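Local coordinates for protein putative exonuclease (Eubacterium rectale, PDB 3L0A) that is of unknown biological role but probably acts as a hydrolase, through a PDDEXK-like domain, and binds a zinc ion, at residues Y39-E42 with K43-G46; M225-I228 with L229-N233; F164-W168 with G169-Q173. One frame throughout, in Å; residues are numbered along the deposited sequence.

How the interactions relate
Helix ends recur in this domain: interactions 1 and 3 close their helices with Schellman motifs, and interaction 2 is the last turns of helix 211-232. Interactions 1 and 2 are neighbours, their centres 14 Å apart, and they meet where the selenomethionine M41 lies against the end of helix 211-232, its SE 3.6 Å from K232 CA. The zinc ion, bound by C36, C241, C244 and C247, lies closest to interaction 1: the side chain of Y39 comes within about 5 Å of it, that of V231 within about 12 Å. Interaction 3 is separate, its centre 23 Å from that of interaction 1 and 22 Å from that of interaction 2, away from the metal.

Interaction 1: Y39-E42 with K43-G46; sequences YGME and KLNG
The ring of Y39 has the aliphatic part of K43 laid over one face, with K43 CD 3.3 Å from Y39 CZ, while Y39 OH at the rim is hydrogen-bonded to D50. These residues sit one turn apart on helix 37-45, which ends in a Schellman motif with G46 as its C-prime residue, at a phi of 83°. The ring points this way because CG stands anti to the backbone N of Y39 (chi1 167°), and K43 bends at its third torsion as it passes, carrying NZ to a salt bridge with D26. Cutting Y39 back to an alanine would probably leave the K43 chain without the surface it rests on, D50 without its hydroxyl partner and a gap beside the zinc-binding C36 and C244. Two flat groups, the E42 carboxylate and the N45 amide, stand almost perpendicular, with E42 OE2 3.2 Å from N45 ND2; the firmer partner of E42 is R47, by a salt bridge. On another side of the helix, M41, a selenomethionine, places SE 3.8 Å from L44 CD1. Along the backbone, N45 N reaches M41 O at 3.0 Å in an almost straight bond (177°).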
ATOM      1  N   TYR A  39      -5.596 -10.221  25.656  1.00 20.93           N
ATOM      2  CA  TYR A  39      -6.398 -10.677  24.526  1.00 20.81           C
ATOM      3  C   TYR A  39      -6.732 -12.148  24.627  1.00 20.81           C
ATOM      4  O   TYR A  39      -7.867 -12.565  24.377  1.00 19.81           O
ATOM      5  CB  TYR A  39      -5.660 -10.397  23.222  1.00 21.45           C
ATOM      6  CG  TYR A  39      -6.207 -11.065  21.973  1.00 21.79           C
ATOM      7  CD1 TYR A  39      -7.390 -10.648  21.390  1.00 24.27           C
ATOM      8  CD2 TYR A  39      -5.506 -12.089  21.362  1.00 22.21           C
ATOM      9  CE1 TYR A  39      -7.887 -11.253  20.215  1.00 24.23           C
ATOM     10  CE2 TYR A  39      -5.973 -12.700  20.169  1.00 24.74           C
ATOM     11  CZ  TYR A  39      -7.163 -12.277  19.607  1.00 24.76           C
ATOM     12  OH  TYR A  39      -7.627 -12.890  18.467  1.00 27.19           O
ATOM     13  N   GLY A  40      -5.738 -12.928  25.028  1.00 20.69           N
ATOM     14  CA  GLY A  40      -5.915 -14.347  25.178  1.00 20.77           C
ATOM     15  C   GLY A  40      -6.872 -14.749  26.285  1.00 20.89           C
ATOM     16  O   GLY A  40      -7.565 -15.780  26.168  1.00 18.73           O
HETATM   17  N   MSE A  41      -6.877 -13.958  27.356  1.00 20.90           N
HETATM   18  CA  MSE A  41      -7.727 -14.231  28.530  1.00 21.12           C
HETATM   19  C   MSE A  41      -9.145 -13.715  28.268  1.00 22.09           C
HETATM   20  O   MSE A  41     -10.106 -14.379  28.597  1.00 21.15           O
HETATM   21  CB  MSE A  41      -7.149 -13.568  29.783  1.00 21.22           C
HETATM   22  CG  MSE A  41      -5.875 -14.230  30.307  1.00 20.26           C
HETATM   23 SE   MSE A  41      -6.181 -16.022  30.934  0.75 16.18          SE
HETATM   24  CE  MSE A  41      -6.751 -15.522  32.730  1.00 13.71           C
ATOM     25  N   GLU A  42      -9.280 -12.558  27.616  1.00 23.32           N
ATOM     26  CA  GLU A  42     -10.592 -12.080  27.205  1.00 24.18           C
ATOM     27  C   GLU A  42     -11.305 -13.002  26.182  1.00 25.53           C
ATOM     28  O   GLU A  42     -12.531 -13.162  26.238  1.00 25.43           O
ATOM     29  CB  GLU A  42     -10.468 -10.659  26.674  1.00 24.86           C
ATOM     30  CG  GLU A  42      -9.951  -9.701  27.723  1.00 24.66           C
ATOM     31  CD  GLU A  42     -10.849  -9.641  28.923  1.00 25.59           C
ATOM     32  OE1 GLU A  42     -11.934  -9.042  28.815  1.00 25.75           O
ATOM     33  OE2 GLU A  42     -10.474 -10.175  29.995  1.00 26.23           O
ATOM     34  N   LYS A  43     -10.557 -13.629  25.272  1.00 27.07           N
ATOM     35  CA  LYS A  43     -11.140 -14.641  24.357  1.00 28.34           C
ATOM     36  C   LYS A  43     -11.668 -15.879  25.094  1.00 28.74           C
ATOM     37  O   LYS A  43     -12.731 -16.407  24.738  1.00 27.93           O
ATOM     38  CB  LYS A  43     -10.139 -15.096  23.277  1.00 28.87           C
ATOM     39  CG  LYS A  43     -10.126 -14.216  22.025  1.00 32.34           C
ATOM     40  CD  LYS A  43      -9.027 -14.669  20.993  1.00 36.25           C
ATOM     41  CE  LYS A  43      -9.541 -15.664  19.910  1.00 39.00           C
ATOM     42  NZ  LYS A  43      -8.466 -16.484  19.243  1.00 40.21           N
ATOM     43  N   LEU A  44     -10.913 -16.335  26.097  1.00 29.41           N
ATOM     44  CA  LEU A  44     -11.295 -17.477  26.927  1.00 30.48           C
ATOM     45  C   LEU A  44     -12.564 -17.223  27.736  1.00 31.24           C
ATOM     46  O   LEU A  44     -13.476 -18.041  27.695  1.00 31.42           O
ATOM     47  CB  LEU A  44     -10.155 -17.834  27.885  1.00 30.74           C
ATOM     48  CG  LEU A  44      -8.900 -18.435  27.267  1.00 30.66           C
ATOM     49  CD1 LEU A  44      -7.705 -18.174  28.187  1.00 30.91           C
ATOM     50  CD2 LEU A  44      -9.111 -19.941  27.001  1.00 30.46           C
ATOM     51  N   ASN A  45     -12.587 -16.106  28.484  1.00 32.47           N
ATOM     52  CA  ASN A  45     -13.772 -15.629  29.245  1.00 33.56           C
ATOM     53  C   ASN A  45     -15.032 -15.489  28.395  1.00 33.72           C
ATOM     54  O   ASN A  45     -16.144 -15.516  28.921  1.00 33.65           O
ATOM     55  CB  ASN A  45     -13.565 -14.197  29.801  1.00 34.40           C
ATOM     56  CG  ASN A  45     -12.412 -14.064  30.800  1.00 35.74           C
ATOM     57  OD1 ASN A  45     -11.944 -15.041  31.406  1.00 39.61           O
ATOM     58  ND2 ASN A  45     -11.957 -12.819  30.975  1.00 34.21           N
ATOM     59  N   GLY A  46     -14.848 -15.258  27.096  1.00 34.19           N
ATOM     60  CA  GLY A  46     -15.958 -14.926  26.205  1.00 34.63           C
ATOM     61  C   GLY A  46     -16.349 -13.455  26.235  1.00 35.06           C
ATOM     62  O   GLY A  46     -17.462 -13.106  25.880  1.00 35.07           O
TER

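Interaction 2: M225-I228 with L229-N233; sequences MPRI and LRVKN
L229 opens the second half of this helix end with its N-H bonded to M225 O at 2.7 Å, and its CG lies 4.0 Å from CE of the selenomethionine M225, whose chain bends at its second and third torsions to bring that methyl over. R230 comes next and bonds through its backbone N to P226 O at 3.0 Å. The proline ring itself has no N-H to give, and the helix is kinked there, where the N atoms of P226 and R227 lack bonds to the preceding turn. The side chain of R230 crosses that of R227 at about a right angle, but it is deposited in two conformers, so the approach of its guanidinium to that of R227 is doubtful. V231 bonds through its backbone N to R227 O and lays CG2 over one face of the R227 guanidinium, 3.6 Å from NE. R227 can lie there because its CG is anti to the backbone N (chi1 170°) and its chain turns at the second torsion. The V231 side chain also touches F27, M41 and V236. K232 continues the backbone pattern, its N 3.0 Å from I228 O, and N233 is where helical geometry ends. The methyl of V231 takes a flat face of the guanidinium, where no N-H points; the salt bridge from R227 NH2 to E37 gives the charge its partner, probably holds the group in place and ties helix 211-232 to helix 37-45.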
HETATM    1  N   MSE A 225       5.576 -22.007  27.851  1.00 26.29           N
HETATM    2  CA  MSE A 225       4.339 -22.532  28.433  1.00 26.22           C
HETATM    3  C   MSE A 225       4.175 -22.245  29.937  1.00 27.28           C
HETATM    4  O   MSE A 225       3.044 -22.008  30.376  1.00 27.87           O
HETATM    5  CB  MSE A 225       4.163 -24.043  28.172  1.00 25.56           C
HETATM    6  CG  MSE A 225       3.597 -24.381  26.821  1.00 22.44           C
HETATM    7 SE   MSE A 225       1.828 -23.727  26.655  0.75 15.25          SE
HETATM    8  CE  MSE A 225       0.959 -24.891  27.891  1.00  3.81           C
ATOM      9  N   PRO A 226       5.272 -22.312  30.741  1.00 27.98           N
ATOM     10  CA  PRO A 226       5.055 -22.035  32.176  1.00 28.29           C
ATOM     11  C   PRO A 226       4.414 -20.653  32.421  1.00 28.23           C
ATOM     12  O   PRO A 226       3.423 -20.550  33.139  1.00 27.59           O
ATOM     13  CB  PRO A 226       6.472 -22.138  32.791  1.00 28.48           C
ATOM     14  CG  PRO A 226       7.270 -23.002  31.826  1.00 28.15           C
ATOM     15  CD  PRO A 226       6.658 -22.754  30.455  1.00 28.08           C
ATOM     16  N   ARG A 227       4.945 -19.614  31.790  1.00 28.46           N
ATOM     17  CA  ARG A 227       4.347 -18.286  31.920  1.00 29.06           C
ATOM     18  C   ARG A 227       2.877 -18.259  31.470  1.00 29.36           C
ATOM     19  O   ARG A 227       2.033 -17.661  32.154  1.00 29.45           O
ATOM     20  CB  ARG A 227       5.132 -17.259  31.103  1.00 29.56           C
ATOM     21  CG  ARG A 227       4.442 -15.893  30.977  1.00 29.53           C
ATOM     22  CD  ARG A 227       4.116 -15.220  32.364  1.00 28.57           C
ATOM     23  NE  ARG A 227       3.490 -13.900  32.172  1.00 29.68           N
ATOM     24  CZ  ARG A 227       3.277 -12.976  33.117  1.00 27.59           C
ATOM     25  NH1 ARG A 227       3.627 -13.188  34.380  1.00 27.13           N
ATOM     26  NH2 ARG A 227       2.708 -11.822  32.787  1.00 25.88           N
ATOM     27  N   ILE A 228       2.593 -18.880  30.314  1.00 29.18           N
ATOM     28  CA  ILE A 228       1.222 -19.067  29.822  1.00 28.74           C
ATOM     29  C   ILE A 228       0.375 -19.752  30.911  1.00 28.97           C
ATOM     30  O   ILE A 228      -0.639 -19.215  31.340  1.00 28.58           O
ATOM     31  CB  ILE A 228       1.161 -19.895  28.462  1.00 28.67           C
ATOM     32  CG1 ILE A 228       1.793 -19.114  27.303  1.00 26.94           C
ATOM     33  CG2 ILE A 228      -0.295 -20.315  28.089  1.00 27.23           C
ATOM     34  CD1 ILE A 228       2.307 -20.008  26.156  1.00 25.85           C
ATOM     35  N   LEU A 229       0.794 -20.918  31.382  1.00 29.58           N
ATOM     36  CA  LEU A 229      -0.007 -21.626  32.390  1.00 30.24           C
ATOM     37  C   LEU A 229      -0.316 -20.777  33.628  1.00 30.09           C
ATOM     38  O   LEU A 229      -1.427 -20.835  34.174  1.00 29.60           O
ATOM     39  CB  LEU A 229       0.653 -22.955  32.790  1.00 30.91           C
ATOM     40  CG  LEU A 229       0.433 -24.041  31.736  1.00 31.93           C
ATOM     41  CD1 LEU A 229       1.443 -25.187  31.901  1.00 31.95           C
ATOM     42  CD2 LEU A 229      -1.026 -24.519  31.820  1.00 32.92           C
ATOM     43  N   ARG A 230       0.644 -19.973  34.063  1.00 30.48           N
ATOM     44  CA  ARG A 230       0.450 -19.077  35.213  0.50 30.56           C
ATOM     45  C   ARG A 230      -0.697 -18.113  34.914  1.00 30.75           C
ATOM     46  O   ARG A 230      -1.623 -17.953  35.706  1.00 30.60           O
ATOM     47  CB  ARG A 230       1.744 -18.301  35.545  0.50 30.44           C
ATOM     48  CG  ARG A 230       2.698 -19.009  36.543  0.50 31.29           C
ATOM     49  CD  ARG A 230       4.188 -18.591  36.390  0.50 31.10           C
ATOM     50  NE  ARG A 230       4.457 -17.171  36.656  0.50 30.62           N
ATOM     51  CZ  ARG A 230       5.398 -16.464  36.032  0.50 28.67           C
ATOM     52  NH1 ARG A 230       6.158 -17.035  35.104  0.50 27.40           N
ATOM     53  NH2 ARG A 230       5.575 -15.186  36.327  0.50 28.22           N
ATOM     54  N   VAL A 231      -0.648 -17.480  33.737  1.00 31.30           N
ATOM     55  CA  VAL A 231      -1.675 -16.490  33.376  1.00 31.81           C
ATOM     56  C   VAL A 231      -3.118 -17.086  33.239  1.00 32.66           C
ATOM     57  O   VAL A 231      -4.077 -16.546  33.802  1.00 32.97           O
ATOM     58  CB  VAL A 231      -1.297 -15.693  32.111  1.00 31.79           C
ATOM     59  CG1 VAL A 231      -2.279 -14.569  31.914  1.00 30.30           C
ATOM     60  CG2 VAL A 231       0.119 -15.132  32.209  1.00 32.18           C
ATOM     61  N   LYS A 232      -3.261 -18.197  32.515  1.00 33.37           N
ATOM     62  CA  LYS A 232      -4.562 -18.861  32.334  1.00 33.80           C
ATOM     63  C   LYS A 232      -5.182 -19.334  33.642  1.00 33.82           C
ATOM     64  O   LYS A 232      -6.394 -19.459  33.723  1.00 33.43           O
ATOM     65  CB  LYS A 232      -4.419 -20.047  31.372  1.00 34.11           C
ATOM     66  CG  LYS A 232      -5.701 -20.878  31.089  1.00 35.23           C
ATOM     67  CD  LYS A 232      -5.409 -21.920  29.976  1.00 36.63           C
ATOM     68  CE  LYS A 232      -6.617 -22.784  29.533  1.00 37.30           C
ATOM     69  NZ  LYS A 232      -6.198 -23.914  28.586  1.00 37.31           N
ATOM     70  N   ASN A 233      -4.358 -19.592  34.652  1.00 34.05           N
ATOM     71  CA  ASN A 233      -4.862 -20.085  35.945  1.00 34.66           C
ATOM     72  C   ASN A 233      -5.116 -19.005  36.997  1.00 34.62           C
ATOM     73  O   ASN A 233      -5.295 -19.317  38.160  1.00 34.58           O
ATOM     74  CB  ASN A 233      -3.900 -21.136  36.525  1.00 35.01           C
ATOM     75  CG  ASN A 233      -3.906 -22.460  35.736  1.00 36.27           C
ATOM     76  OD1 ASN A 233      -3.975 -22.492  34.486  1.00 38.27           O
ATOM     77  ND2 ASN A 233      -3.809 -23.560  36.473  1.00 36.08           N
TER

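Interaction 3: F164-W168 with G169-Q173; sequences FVRYW and GYDIQ
The carbonyl O of V165 accepts the backbone N-H of Y170 at 2.9 Å, with the donor in the carbonyl plane. With the weak bond from G169 N to R166 O, this makes a Schellman motif that ends the short helix 164-167. G169 is its C-prime residue and also the N-cap position just before helix 170-185; a side chain at its positive phi (70°) would press on the W168 carbonyl O. The turn folds Y170 back onto the helix it follows. W168 CB sits over one face of the Y170 ring, 4.0 Å from its centroid, in a CH-pi contact, while the indole itself slides away and barely overlaps the phenol. F164 reaches the ring's edge, its CE1 3.9 Å from Y170 CD2, because its CG stands between the backbone N and the carbonyl carbon (chi1 87°). V165 adds CG1 at 4.0 Å from Y170 CB. R166 meets D171 through its aliphatic CG, 3.9 Å from D171 OD2; their charged ends do not touch, and the arginine's salt bridge is to D163. I259 of the second subunit packs on V165 and R166. The contact therefore rests chiefly on apolar and ring contacts, and the electron-rich Y170 ring, which also makes a cation-pi contact with K145, is probably part of what holds the turn.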
ATOM      1  N   PHE A 164       7.699 -17.590   4.924  1.00 21.19           N
ATOM      2  CA  PHE A 164       6.368 -17.497   5.558  1.00 21.72           C
ATOM      3  C   PHE A 164       6.113 -18.487   6.680  1.00 21.92           C
ATOM      4  O   PHE A 164       5.388 -18.174   7.638  1.00 22.52           O
ATOM      5  CB  PHE A 164       5.247 -17.530   4.504  1.00 21.70           C
ATOM      6  CG  PHE A 164       4.789 -18.916   4.105  1.00 23.82           C
ATOM      7  CD1 PHE A 164       3.769 -19.559   4.796  1.00 23.16           C
ATOM      8  CD2 PHE A 164       5.360 -19.572   3.022  1.00 23.38           C
ATOM      9  CE1 PHE A 164       3.354 -20.833   4.408  1.00 23.79           C
ATOM     10  CE2 PHE A 164       4.928 -20.850   2.651  1.00 24.81           C
ATOM     11  CZ  PHE A 164       3.916 -21.462   3.338  1.00 22.83           C
ATOM     12  N   VAL A 165       6.704 -19.680   6.573  1.00 21.94           N
ATOM     13  CA  VAL A 165       6.507 -20.749   7.589  1.00 20.99           C
ATOM     14  C   VAL A 165       7.038 -20.332   8.929  1.00 20.97           C
ATOM     15  O   VAL A 165       6.349 -20.397   9.949  1.00 20.30           O
ATOM     16  CB  VAL A 165       7.224 -22.048   7.215  1.00 21.28           C
ATOM     17  CG1 VAL A 165       6.940 -23.139   8.261  1.00 19.34           C
ATOM     18  CG2 VAL A 165       6.808 -22.490   5.831  1.00 20.39           C
ATOM     19  N   ARG A 166       8.294 -19.922   8.958  1.00 21.41           N
ATOM     20  CA  ARG A 166       8.854 -19.455  10.222  1.00 21.31           C
ATOM     21  C   ARG A 166       8.247 -18.122  10.643  1.00 21.27           C
ATOM     22  O   ARG A 166       8.035 -17.890  11.840  1.00 21.41           O
ATOM     23  CB  ARG A 166      10.371 -19.351  10.125  1.00 21.77           C
ATOM     24  CG  ARG A 166      11.049 -20.700  10.200  1.00 23.05           C
ATOM     25  CD  ARG A 166      12.545 -20.543  10.178  1.00 23.72           C
ATOM     26  NE  ARG A 166      13.009 -20.211   8.858  1.00 24.65           N
ATOM     27  CZ  ARG A 166      14.284 -20.169   8.499  1.00 27.66           C
ATOM     28  NH1 ARG A 166      15.245 -20.445   9.370  1.00 27.58           N
ATOM     29  NH2 ARG A 166      14.597 -19.865   7.250  1.00 29.31           N
ATOM     30  N   TYR A 167       7.955 -17.244   9.687  1.00 21.34           N
ATOM     31  CA  TYR A 167       7.421 -15.902  10.055  1.00 21.42           C
ATOM     32  C   TYR A 167       6.064 -15.971  10.744  1.00 21.95           C
ATOM     33  O   TYR A 167       5.813 -15.232  11.689  1.00 22.28           O
ATOM     34  CB  TYR A 167       7.360 -14.956   8.829  1.00 21.83           C
ATOM     35  CG  TYR A 167       6.895 -13.487   9.096  1.00 21.24           C
ATOM     36  CD1 TYR A 167       5.562 -13.163   9.066  1.00 20.18           C
ATOM     37  CD2 TYR A 167       7.806 -12.464   9.322  1.00 21.55           C
ATOM     38  CE1 TYR A 167       5.128 -11.910   9.266  1.00 23.89           C
ATOM     39  CE2 TYR A 167       7.375 -11.136   9.493  1.00 22.12           C
ATOM     40  CZ  TYR A 167       6.022 -10.877   9.473  1.00 24.73           C
ATOM     41  OH  TYR A 167       5.487  -9.612   9.697  1.00 31.71           O
ATOM     42  N   TRP A 168       5.181 -16.856  10.278  1.00 22.50           N
ATOM     43  CA  TRP A 168       3.832 -16.935  10.834  1.00 22.29           C
ATOM     44  C   TRP A 168       3.678 -18.068  11.844  1.00 21.93           C
ATOM     45  O   TRP A 168       2.566 -18.374  12.293  1.00 21.67           O
ATOM     46  CB  TRP A 168       2.798 -17.084   9.714  1.00 22.42           C
ATOM     47  CG  TRP A 168       2.580 -15.834   8.917  1.00 23.44           C
ATOM     48  CD1 TRP A 168       2.946 -15.617   7.617  1.00 22.72           C
ATOM     49  CD2 TRP A 168       1.923 -14.643   9.358  1.00 21.91           C
ATOM     50  NE1 TRP A 168       2.576 -14.375   7.225  1.00 23.40           N
ATOM     51  CE2 TRP A 168       1.951 -13.739   8.278  1.00 24.06           C
ATOM     52  CE3 TRP A 168       1.322 -14.254  10.568  1.00 25.53           C
ATOM     53  CZ2 TRP A 168       1.388 -12.447   8.353  1.00 23.72           C
ATOM     54  CZ3 TRP A 168       0.767 -12.939  10.665  1.00 24.44           C
ATOM     55  CH2 TRP A 168       0.805 -12.066   9.558  1.00 24.65           C
ATOM     56  N   GLY A 169       4.785 -18.695  12.209  1.00 21.55           N
ATOM     57  CA  GLY A 169       4.741 -19.734  13.236  1.00 21.92           C
ATOM     58  C   GLY A 169       4.054 -21.027  12.798  1.00 21.79           C
ATOM     59  O   GLY A 169       3.496 -21.728  13.619  1.00 22.29           O
ATOM     60  N   TYR A 170       4.059 -21.348  11.513  1.00 22.06           N
ATOM     61  CA  TYR A 170       3.534 -22.650  11.093  1.00 22.63           C
ATOM     62  C   TYR A 170       4.512 -23.750  11.439  1.00 22.39           C
ATOM     63  O   TYR A 170       4.177 -24.950  11.373  1.00 22.41           O
ATOM     64  CB  TYR A 170       3.157 -22.674   9.608  1.00 22.56           C
ATOM     65  CG  TYR A 170       2.100 -21.617   9.273  1.00 24.14           C
ATOM     66  CD1 TYR A 170       0.987 -21.408  10.102  1.00 25.30           C
ATOM     67  CD2 TYR A 170       2.209 -20.832   8.122  1.00 24.31           C
ATOM     68  CE1 TYR A 170       0.017 -20.386   9.789  1.00 24.86           C
ATOM     69  CE2 TYR A 170       1.268 -19.857   7.819  1.00 24.99           C
ATOM     70  CZ  TYR A 170       0.173 -19.648   8.651  1.00 24.37           C
ATOM     71  OH  TYR A 170      -0.742 -18.707   8.295  1.00 24.19           O
ATOM     72  N   ASP A 171       5.724 -23.361  11.829  1.00 22.03           N
ATOM     73  CA  ASP A 171       6.626 -24.334  12.412  1.00 21.70           C
ATOM     74  C   ASP A 171       6.050 -24.798  13.752  1.00 21.59           C
ATOM     75  O   ASP A 171       6.114 -25.970  14.035  1.00 21.04           O
ATOM     76  CB  ASP A 171       8.088 -23.842  12.488  1.00 21.70           C
ATOM     77  CG  ASP A 171       8.244 -22.508  13.164  1.00 22.25           C
ATOM     78  OD1 ASP A 171       7.220 -21.811  13.403  1.00 20.68           O
ATOM     79  OD2 ASP A 171       9.413 -22.153  13.436  1.00 21.94           O
ATOM     80  N   ILE A 172       5.426 -23.908  14.528  1.00 21.27           N
ATOM     81  CA  ILE A 172       4.759 -24.288  15.811  1.00 21.25           C
ATOM     82  C   ILE A 172       3.616 -25.280  15.533  1.00 21.13           C
ATOM     83  O   ILE A 172       3.558 -26.369  16.094  1.00 21.20           O
ATOM     84  CB  ILE A 172       4.167 -23.075  16.589  1.00 21.74           C
ATOM     85  CG1 ILE A 172       5.168 -21.886  16.767  1.00 22.52           C
ATOM     86  CG2 ILE A 172       3.624 -23.513  17.943  1.00 20.47           C
ATOM     87  CD1 ILE A 172       6.225 -22.051  17.857  1.00 25.09           C
ATOM     88  N   GLN A 173       2.718 -24.928  14.634  1.00 20.83           N
ATOM     89  CA  GLN A 173       1.614 -25.830  14.319  1.00 20.95           C
ATOM     90  C   GLN A 173       2.079 -27.242  13.936  1.00 20.19           C
ATOM     91  O   GLN A 173       1.551 -28.243  14.434  1.00 19.97           O
ATOM     92  CB  GLN A 173       0.757 -25.251  13.190  1.00 21.33           C
ATOM     93  CG  GLN A 173      -0.498 -26.080  12.867  1.00 23.24           C
ATOM     94  CD  GLN A 173      -1.287 -25.458  11.744  1.00 26.68           C
ATOM     95  OE1 GLN A 173      -0.698 -25.004  10.785  1.00 29.88           O
ATOM     96  NE2 GLN A 173      -2.621 -25.412  11.864  1.00 29.20           N
TER